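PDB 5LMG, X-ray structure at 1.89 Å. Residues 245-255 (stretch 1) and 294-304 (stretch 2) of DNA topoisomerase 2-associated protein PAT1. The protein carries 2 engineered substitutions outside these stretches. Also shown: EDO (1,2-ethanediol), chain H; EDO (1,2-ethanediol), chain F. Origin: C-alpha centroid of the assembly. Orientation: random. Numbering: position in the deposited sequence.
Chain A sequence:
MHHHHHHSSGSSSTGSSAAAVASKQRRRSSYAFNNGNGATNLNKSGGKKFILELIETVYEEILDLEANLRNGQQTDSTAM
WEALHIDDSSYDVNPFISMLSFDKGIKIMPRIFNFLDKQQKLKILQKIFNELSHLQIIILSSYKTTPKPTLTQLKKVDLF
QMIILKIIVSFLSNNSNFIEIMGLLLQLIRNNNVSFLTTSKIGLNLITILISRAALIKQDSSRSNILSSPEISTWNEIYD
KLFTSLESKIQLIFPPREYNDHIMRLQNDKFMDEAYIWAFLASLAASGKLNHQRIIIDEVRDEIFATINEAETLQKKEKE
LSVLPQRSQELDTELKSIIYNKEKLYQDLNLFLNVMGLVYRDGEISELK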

ATOM      1  N   SER A 245     -17.666   2.525   1.765  1.00 44.62           N
ATOM      2  CA  SER A 245     -16.947   3.555   1.012  1.00 44.84           C
ATOM      3  C   SER A 245     -16.308   3.046  -0.299  1.00 48.79           C
ATOM      4  O   SER A 245     -16.032   3.860  -1.176  1.00 48.95           O
ATOM      5  CB  SER A 245     -15.907   4.254   1.887  1.00 47.46           C
ATOM      6  OG  SER A 245     -14.888   3.364   2.309  1.00 56.07           O
ATOM      7  N   LEU A 246     -16.108   1.711  -0.435  1.00 44.61           N
ATOM      8  CA  LEU A 246     -15.497   1.057  -1.599  1.00 43.80           C
ATOM      9  C   LEU A 246     -16.468   0.400  -2.559  1.00 46.57           C
ATOM     10  O   LEU A 246     -16.123   0.220  -3.735  1.00 45.60           O
ATOM     11  CB  LEU A 246     -14.472   0.002  -1.144  1.00 43.73           C
ATOM     12  CG  LEU A 246     -13.225   0.524  -0.442  1.00 48.76           C
ATOM     13  CD1 LEU A 246     -12.416  -0.624   0.147  1.00 48.49           C
ATOM     14  CD2 LEU A 246     -12.393   1.371  -1.377  1.00 52.88           C
ATOM     15  N   GLU A 247     -17.664   0.009  -2.069  1.00 42.49           N
ATOM     16  CA  GLU A 247     -18.671  -0.691  -2.862  1.00 42.01           C
ATOM     17  C   GLU A 247     -18.994   0.040  -4.155  1.00 46.03           C
ATOM     18  O   GLU A 247     -19.135   1.264  -4.141  1.00 46.22           O
ATOM     19  CB  GLU A 247     -19.929  -0.940  -2.018  1.00 43.43           C
ATOM     20  CG  GLU A 247     -20.791  -2.058  -2.560  1.00 52.40           C
ATOM     21  CD  GLU A 247     -21.983  -2.378  -1.680  1.00 69.08           C
ATOM     22  OE1 GLU A 247     -22.300  -1.562  -0.783  1.00 59.07           O
ATOM     23  OE2 GLU A 247     -22.624  -3.427  -1.910  1.00 61.27           O
ATOM     24  N   SER A 248     -19.054  -0.717  -5.273  1.00 42.94           N
ATOM     25  CA  SER A 248     -19.258  -0.263  -6.671  1.00 43.50           C
ATOM     26  C   SER A 248     -18.009   0.449  -7.287  1.00 46.77           C
ATOM     27  O   SER A 248     -18.038   0.807  -8.470  1.00 46.49           O
ATOM     28  CB  SER A 248     -20.520   0.590  -6.824  1.00 47.13           C
ATOM     29  OG  SER A 248     -20.264   1.948  -6.502  1.00 55.98           O
ATOM     30  N   LYS A 249     -16.915   0.631  -6.495  1.00 42.65           N
ATOM     31  CA  LYS A 249     -15.675   1.293  -6.920  1.00 42.25           C
ATOM     32  C   LYS A 249     -14.411   0.404  -6.773  1.00 44.45           C
ATOM     33  O   LYS A 249     -13.307   0.892  -7.016  1.00 42.52           O
ATOM     34  CB  LYS A 249     -15.496   2.626  -6.153  1.00 45.06           C
ATOM     35  CG  LYS A 249     -16.582   3.667  -6.451  1.00 56.56           C
ATOM     36  CD  LYS A 249     -16.693   4.750  -5.380  1.00 65.66           C
ATOM     37  CE  LYS A 249     -17.580   4.357  -4.219  1.00 73.66           C
ATOM     38  NZ  LYS A 249     -17.773   5.477  -3.260  1.00 78.49           N
ATOM     39  N   ILE A 250     -14.574  -0.894  -6.392  1.00 41.29           N
ATOM     40  CA  ILE A 250     -13.480  -1.860  -6.173  1.00 41.67           C
ATOM     41  C   ILE A 250     -12.561  -2.012  -7.420  1.00 46.03           C
ATOM     42  O   ILE A 250     -11.339  -2.076  -7.262  1.00 45.29           O
ATOM     43  CB  ILE A 250     -13.991  -3.235  -5.630  1.00 44.45           C
ATOM     44  CG1 ILE A 250     -14.652  -3.062  -4.234  1.00 45.32           C
ATOM     45  CG2 ILE A 250     -12.854  -4.280  -5.545  1.00 44.29           C
ATOM     46  CD1 ILE A 250     -15.621  -4.245  -3.774  1.00 46.92           C
ATOM     47  N   GLN A 251     -13.134  -2.026  -8.638  1.00 43.30           N
ATOM     48  CA  GLN A 251     -12.379  -2.140  -9.894  1.00 43.84           C
ATOM     49  C   GLN A 251     -11.371  -0.969 -10.105  1.00 46.47           C
ATOM     50  O   GLN A 251     -10.323  -1.170 -10.733  1.00 44.09           O
ATOM     51  CB  GLN A 251     -13.350  -2.310 -11.088  1.00 45.88           C
ATOM     52  CG  GLN A 251     -12.842  -1.865 -12.473  1.00 68.20           C
ATOM     53  CD  GLN A 251     -11.812  -2.795 -13.076  1.00 87.79           C
ATOM     54  OE1 GLN A 251     -12.059  -3.990 -13.288  1.00 87.57           O
ATOM     55  NE2 GLN A 251     -10.659  -2.245 -13.436  1.00 71.65           N
ATOM     56  N   LEU A 252     -11.660   0.219  -9.519  1.00 43.36           N
ATOM     57  CA  LEU A 252     -10.812   1.420  -9.644  1.00 42.71           C
ATOM     58  C   LEU A 252      -9.418   1.280  -8.992  1.00 45.67           C
ATOM     59  O   LEU A 252      -8.551   2.127  -9.206  1.00 45.57           O
ATOM     60  CB  LEU A 252     -11.539   2.676  -9.136  1.00 42.71           C
ATOM     61  CG  LEU A 252     -12.886   3.029  -9.795  1.00 48.17           C
ATOM     62  CD1 LEU A 252     -13.452   4.307  -9.189  1.00 48.50           C
ATOM     63  CD2 LEU A 252     -12.758   3.185 -11.326  1.00 50.78           C
ATOM     64  N   ILE A 253      -9.191   0.204  -8.228  1.00 40.84           N
ATOM     65  CA  ILE A 253      -7.891  -0.084  -7.626  1.00 39.58           C
ATOM     66  C   ILE A 253      -6.881  -0.550  -8.712  1.00 42.74           C
ATOM     67  O   ILE A 253      -5.675  -0.456  -8.493  1.00 42.36           O
ATOM     68  CB  ILE A 253      -7.988  -1.051  -6.412  1.00 41.95           C
ATOM     69  CG1 ILE A 253      -8.249  -2.514  -6.852  1.00 41.56           C
ATOM     70  CG2 ILE A 253      -9.016  -0.564  -5.364  1.00 43.23           C
ATOM     71  CD1 ILE A 253      -8.281  -3.535  -5.711  1.00 46.74           C
ATOM     72  N   PHE A 254      -7.384  -1.040  -9.876  1.00 38.71           N
ATOM     73  CA  PHE A 254      -6.560  -1.484 -11.015  1.00 39.12           C
ATOM     74  C   PHE A 254      -6.351  -0.267 -11.941  1.00 44.25           C
ATOM     75  O   PHE A 254      -7.331   0.228 -12.500  1.00 43.85           O
ATOM     76  CB  PHE A 254      -7.232  -2.651 -11.767  1.00 40.40           C
ATOM     77  CG  PHE A 254      -7.301  -3.951 -10.998  1.00 41.30           C
ATOM     78  CD1 PHE A 254      -8.347  -4.201 -10.114  1.00 43.54           C
ATOM     79  CD2 PHE A 254      -6.320  -4.927 -11.160  1.00 42.30           C
ATOM     80  CE1 PHE A 254      -8.407  -5.407  -9.397  1.00 43.84           C
ATOM     81  CE2 PHE A 254      -6.387  -6.137 -10.456  1.00 44.19           C
ATOM     82  CZ  PHE A 254      -7.440  -6.375  -9.587  1.00 42.07           C
ATOM     83  N   PRO A 255      -5.107   0.273 -12.058  1.00 41.54           N
ATOM     84  CA  PRO A 255      -4.896   1.476 -12.892  1.00 42.43           C
ATOM     85  C   PRO A 255      -5.116   1.252 -14.390  1.00 45.98           C
ATOM     86  O   PRO A 255      -5.006   0.103 -14.842  1.00 44.39           O
ATOM     87  CB  PRO A 255      -3.434   1.870 -12.603  1.00 43.63           C
ATOM     88  CG  PRO A 255      -3.059   1.127 -11.367  1.00 47.55           C
ATOM     89  CD  PRO A 255      -3.846  -0.155 -11.431  1.00 43.03           C
TER
HETATM   90  C1  EDO H 804      -5.076  -4.371 -15.734  1.00 66.28           C
HETATM   91  O1  EDO H 804      -5.007  -5.395 -14.752  1.00 65.04           O
HETATM   92  C2  EDO H 804      -5.498  -3.046 -15.057  1.00 67.62           C
HETATM   93  O2  EDO H 804      -4.466  -2.531 -14.208  1.00 65.39           O
HETATM   94  C1  EDO F 802     -14.465  -9.509 -20.435  1.00 57.28           C
HETATM   95  O1  EDO F 802     -14.404 -10.187 -19.183  1.00 56.35           O
HETATM   96  C2  EDO F 802     -13.840  -8.106 -20.320  1.00 58.13           C
HETATM   97  O2  EDO F 802     -14.717  -7.269 -19.588  1.00 60.90           O
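Stretch 2, residues 294-304: RIIIDEVRDEI

Stretch 2 is helical throughout, from Arg 294 to Ile 304, and continues a helix that begins earlier in the chain and runs on beyond it. The helix is kinked where the backbone N atoms of Asp 302 and Glu 303 lack a bond to the turn before. Stretch 1 is far less regular: a type II beta turn from Leu 246 to Lys 249, closed by Lys 249 N to Leu 246 O at 2.9 Å, leads into a 3-10 segment from Ile 250 to Ile 253 and then into an extended Phe 254 and Pro 255. The two segments advance in the same general sense, Glu 247 lying nearest Ile 295 (CA to CA 7.9 Å) and Gln 251 nearest Val 300 (CA to CA 5.8 Å), so the backbones are closer at the second pair. Together they bury 545 Å² of surface.

The polar part of the contact centres on Glu 299, whose CA-to-CB bond points toward stretch 1 and whose carboxylate meets the backbone around the end of the turn. Ser 248 N donates to Glu 299 OE2 at 2.8 Å, and Ile 250 N donates to Glu 299 OE1 at 3.0 Å. Both carboxylate oxygens are thus engaged by main-chain amides. The intervening amide does not join them: Lys 249 N lies 3.3 Å from Glu 299 OE1, but at a poor angle, and is instead committed to the turn. One helical turn later, Gln 251 NE2 donates to Glu 303 OE1 at 2.8 Å. The CA-to-CB bond of Gln 251 points sideways, and its chi1 t, chi2 p conformation carries the amide to this partner.

Two waters supplement these bonds. Water 1 donates to Glu 299 OE1 at 2.8 Å and accepts from Gln 251 N at 3.2 Å, extending the link between carboxylate and backbone. Water 2 lies 2.9 Å from both Gln 251 OE1 and Glu 299 O, between the glutamine amide and the helix backbone.

The apolar contacts are built on Ile 250 and Phe 254, both directed toward the helix. Ile 250 CD1 reaches Ile 296 CG1 at 4.1 Å and Ile 295 CG2 at 4.2 Å, while its CG2 packs more tightly on Val 300 CG1 at 3.6 Å. Val 300 CG1 also lies at the edge of the Phe 254 ring, 4.0 Å from CE1, so this one methyl touches both side chains. Over one face of the ring sits Glu 303, its CG 3.5 Å from the centroid of the Phe 254 ring and 9° off the normal, a well-centred CH-pi contact. Glu 303 therefore offers its aliphatic portion to the aromatic ring and its carboxylate to Gln 251. At the other end of the interface, Glu 247 OE2 approaches Ile 295 CD1 at 3.4 Å.

An ethanediol, probably from the crystallisation liquor, lies beside the Phe 254 and Pro 255 end of stretch 1, with its O1 2.8 Å from Glu 303 OE2 and its O2 2.8 Å from Pro 255 O.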

ATOM      1  N   ARG A 294     -18.886 -12.080  -2.169  1.00 39.82           N
ATOM      2  CA  ARG A 294     -19.714 -12.167  -3.373  1.00 38.91           C
ATOM      3  C   ARG A 294     -19.570 -10.889  -4.190  1.00 41.61           C
ATOM      4  O   ARG A 294     -19.365 -10.968  -5.400  1.00 40.64           O
ATOM      5  CB  ARG A 294     -21.186 -12.385  -3.011  1.00 36.99           C
ATOM      6  CG  ARG A 294     -21.523 -13.812  -2.558  1.00 39.04           C
ATOM      7  CD  ARG A 294     -22.973 -13.892  -2.118  1.00 46.14           C
ATOM      8  NE  ARG A 294     -23.880 -14.135  -3.240  1.00 44.85           N
ATOM      9  CZ  ARG A 294     -24.588 -13.201  -3.868  1.00 58.45           C
ATOM     10  NH1 ARG A 294     -24.504 -11.931  -3.494  1.00 44.11           N
ATOM     11  NH2 ARG A 294     -25.400 -13.533  -4.862  1.00 47.03           N
ATOM     12  N   ILE A 295     -19.665  -9.719  -3.514  1.00 37.62           N
ATOM     13  CA  ILE A 295     -19.528  -8.397  -4.120  1.00 36.53           C
ATOM     14  C   ILE A 295     -18.093  -8.213  -4.649  1.00 39.74           C
ATOM     15  O   ILE A 295     -17.944  -7.779  -5.788  1.00 39.54           O
ATOM     16  CB  ILE A 295     -19.953  -7.259  -3.142  1.00 39.33           C
ATOM     17  CG1 ILE A 295     -21.473  -7.295  -2.844  1.00 39.49           C
ATOM     18  CG2 ILE A 295     -19.508  -5.864  -3.676  1.00 40.56           C
ATOM     19  CD1 ILE A 295     -21.878  -6.681  -1.554  1.00 41.97           C
ATOM     20  N   ILE A 296     -17.051  -8.529  -3.821  1.00 35.90           N
ATOM     21  CA  ILE A 296     -15.629  -8.393  -4.218  1.00 35.42           C
ATOM     22  C   ILE A 296     -15.334  -9.171  -5.522  1.00 40.91           C
ATOM     23  O   ILE A 296     -14.828  -8.558  -6.469  1.00 39.21           O
ATOM     24  CB  ILE A 296     -14.607  -8.719  -3.086  1.00 37.79           C
ATOM     25  CG1 ILE A 296     -14.813  -7.794  -1.851  1.00 38.20           C
ATOM     26  CG2 ILE A 296     -13.135  -8.630  -3.622  1.00 36.41           C
ATOM     27  CD1 ILE A 296     -14.298  -8.387  -0.475  1.00 46.87           C
ATOM     28  N   ILE A 297     -15.668 -10.499  -5.559  1.00 39.62           N
ATOM     29  CA  ILE A 297     -15.508 -11.414  -6.704  1.00 40.55           C
ATOM     30  C   ILE A 297     -16.218 -10.842  -7.930  1.00 45.27           C
ATOM     31  O   ILE A 297     -15.641 -10.831  -9.018  1.00 44.88           O
ATOM     32  CB  ILE A 297     -16.017 -12.868  -6.376  1.00 45.27           C
ATOM     33  CG1 ILE A 297     -14.949 -13.706  -5.654  1.00 46.33           C
ATOM     34  CG2 ILE A 297     -16.500 -13.625  -7.643  1.00 48.87           C
ATOM     35  CD1 ILE A 297     -13.864 -14.392  -6.597  1.00 59.33           C
ATOM     36  N   ASP A 298     -17.478 -10.371  -7.751  1.00 41.41           N
ATOM     37  CA  ASP A 298     -18.250  -9.810  -8.852  1.00 40.54           C
ATOM     38  C   ASP A 298     -17.549  -8.571  -9.450  1.00 41.88           C
ATOM     39  O   ASP A 298     -17.440  -8.455 -10.669  1.00 41.17           O
ATOM     40  CB  ASP A 298     -19.686  -9.463  -8.388  1.00 41.65           C
ATOM     41  CG  ASP A 298     -20.516  -8.909  -9.508  1.00 47.26           C
ATOM     42  OD1 ASP A 298     -20.704  -9.623 -10.512  1.00 48.70           O
ATOM     43  OD2 ASP A 298     -20.869  -7.717  -9.443  1.00 55.72           O
ATOM     44  N   GLU A 299     -17.077  -7.662  -8.581  1.00 37.15           N
ATOM     45  CA  GLU A 299     -16.467  -6.402  -8.994  1.00 37.05           C
ATOM     46  C   GLU A 299     -15.117  -6.569  -9.698  1.00 41.42           C
ATOM     47  O   GLU A 299     -14.789  -5.753 -10.557  1.00 41.78           O
ATOM     48  CB  GLU A 299     -16.377  -5.404  -7.822  1.00 37.84           C
ATOM     49  CG  GLU A 299     -17.735  -4.787  -7.486  1.00 47.60           C
ATOM     50  CD  GLU A 299     -17.737  -3.533  -6.628  1.00 62.24           C
ATOM     51  OE1 GLU A 299     -16.924  -2.614  -6.888  1.00 45.47           O
ATOM     52  OE2 GLU A 299     -18.608  -3.441  -5.735  1.00 54.52           O
ATOM     53  N   VAL A 300     -14.369  -7.645  -9.382  1.00 38.16           N
ATOM     54  CA  VAL A 300     -13.043  -7.880  -9.958  1.00 37.21           C
ATOM     55  C   VAL A 300     -13.004  -9.085 -10.902  1.00 41.35           C
ATOM     56  O   VAL A 300     -11.920  -9.444 -11.348  1.00 40.13           O
ATOM     57  CB  VAL A 300     -11.919  -7.956  -8.875  1.00 39.21           C
ATOM     58  CG1 VAL A 300     -11.904  -6.710  -7.997  1.00 38.15           C
ATOM     59  CG2 VAL A 300     -11.994  -9.233  -8.042  1.00 39.01           C
ATOM     60  N   ARG A 301     -14.171  -9.707 -11.202  1.00 39.71           N
ATOM     61  CA  ARG A 301     -14.280 -10.869 -12.097  1.00 39.84           C
ATOM     62  C   ARG A 301     -13.521 -10.681 -13.411  1.00 41.49           C
ATOM     63  O   ARG A 301     -12.793 -11.587 -13.817  1.00 39.98           O
ATOM     64  CB  ARG A 301     -15.751 -11.243 -12.356  1.00 41.03           C
ATOM     65  CG  ARG A 301     -15.942 -12.381 -13.378  1.00 46.71           C
ATOM     66  CD  ARG A 301     -17.391 -12.840 -13.559  1.00 49.68           C
ATOM     67  NE  ARG A 301     -18.263 -11.716 -13.889  1.00 50.07           N
ATOM     68  CZ  ARG A 301     -19.104 -11.147 -13.032  1.00 61.35           C
ATOM     69  NH1 ARG A 301     -19.259 -11.647 -11.810  1.00 43.62           N
ATOM     70  NH2 ARG A 301     -19.812 -10.089 -13.397  1.00 53.86           N
ATOM     71  N   ASP A 302     -13.686  -9.512 -14.066  1.00 38.65           N
ATOM     72  CA  ASP A 302     -12.992  -9.222 -15.327  1.00 39.43           C
ATOM     73  C   ASP A 302     -11.461  -9.132 -15.141  1.00 41.93           C
ATOM     74  O   ASP A 302     -10.710  -9.522 -16.032  1.00 39.98           O
ATOM     75  CB  ASP A 302     -13.582  -7.981 -16.012  1.00 41.33           C
ATOM     76  CG  ASP A 302     -15.052  -8.112 -16.409  1.00 53.53           C
ATOM     77  OD1 ASP A 302     -15.497  -9.254 -16.710  1.00 51.98           O
ATOM     78  OD2 ASP A 302     -15.757  -7.075 -16.423  1.00 62.32           O
ATOM     79  N   GLU A 303     -11.010  -8.694 -13.953  1.00 39.49           N
ATOM     80  CA  GLU A 303      -9.586  -8.613 -13.617  1.00 38.82           C
ATOM     81  C   GLU A 303      -9.002 -10.000 -13.348  1.00 41.51           C
ATOM     82  O   GLU A 303      -7.866 -10.253 -13.748  1.00 40.16           O
ATOM     83  CB  GLU A 303      -9.343  -7.654 -12.453  1.00 39.60           C
ATOM     84  CG  GLU A 303      -9.593  -6.189 -12.806  1.00 47.21           C
ATOM     85  CD  GLU A 303      -8.731  -5.521 -13.871  1.00 62.19           C
ATOM     86  OE1 GLU A 303      -9.130  -4.428 -14.336  1.00 60.64           O
ATOM     87  OE2 GLU A 303      -7.669  -6.072 -14.247  1.00 50.08           O
ATOM     88  N   ILE A 304      -9.824 -10.921 -12.768  1.00 38.41           N
ATOM     89  CA  ILE A 304      -9.453 -12.318 -12.526  1.00 38.63           C
ATOM     90  C   ILE A 304      -9.215 -13.002 -13.898  1.00 42.28           C
ATOM     91  O   ILE A 304      -8.176 -13.639 -14.087  1.00 40.23           O
ATOM     92  CB  ILE A 304     -10.520 -13.065 -11.656  1.00 41.24           C
ATOM     93  CG1 ILE A 304     -10.525 -12.536 -10.192  1.00 41.22           C
ATOM     94  CG2 ILE A 304     -10.310 -14.591 -11.694  1.00 40.16           C
ATOM     95  CD1 ILE A 304     -11.746 -12.910  -9.361  1.00 42.54           C
TER
HETATM   96  O   HOH W   1     -16.195  -1.798  -9.418  1.00 47.71           O
HETATM   97  O   HOH W   2     -13.553  -6.429 -13.064  1.00 52.71           O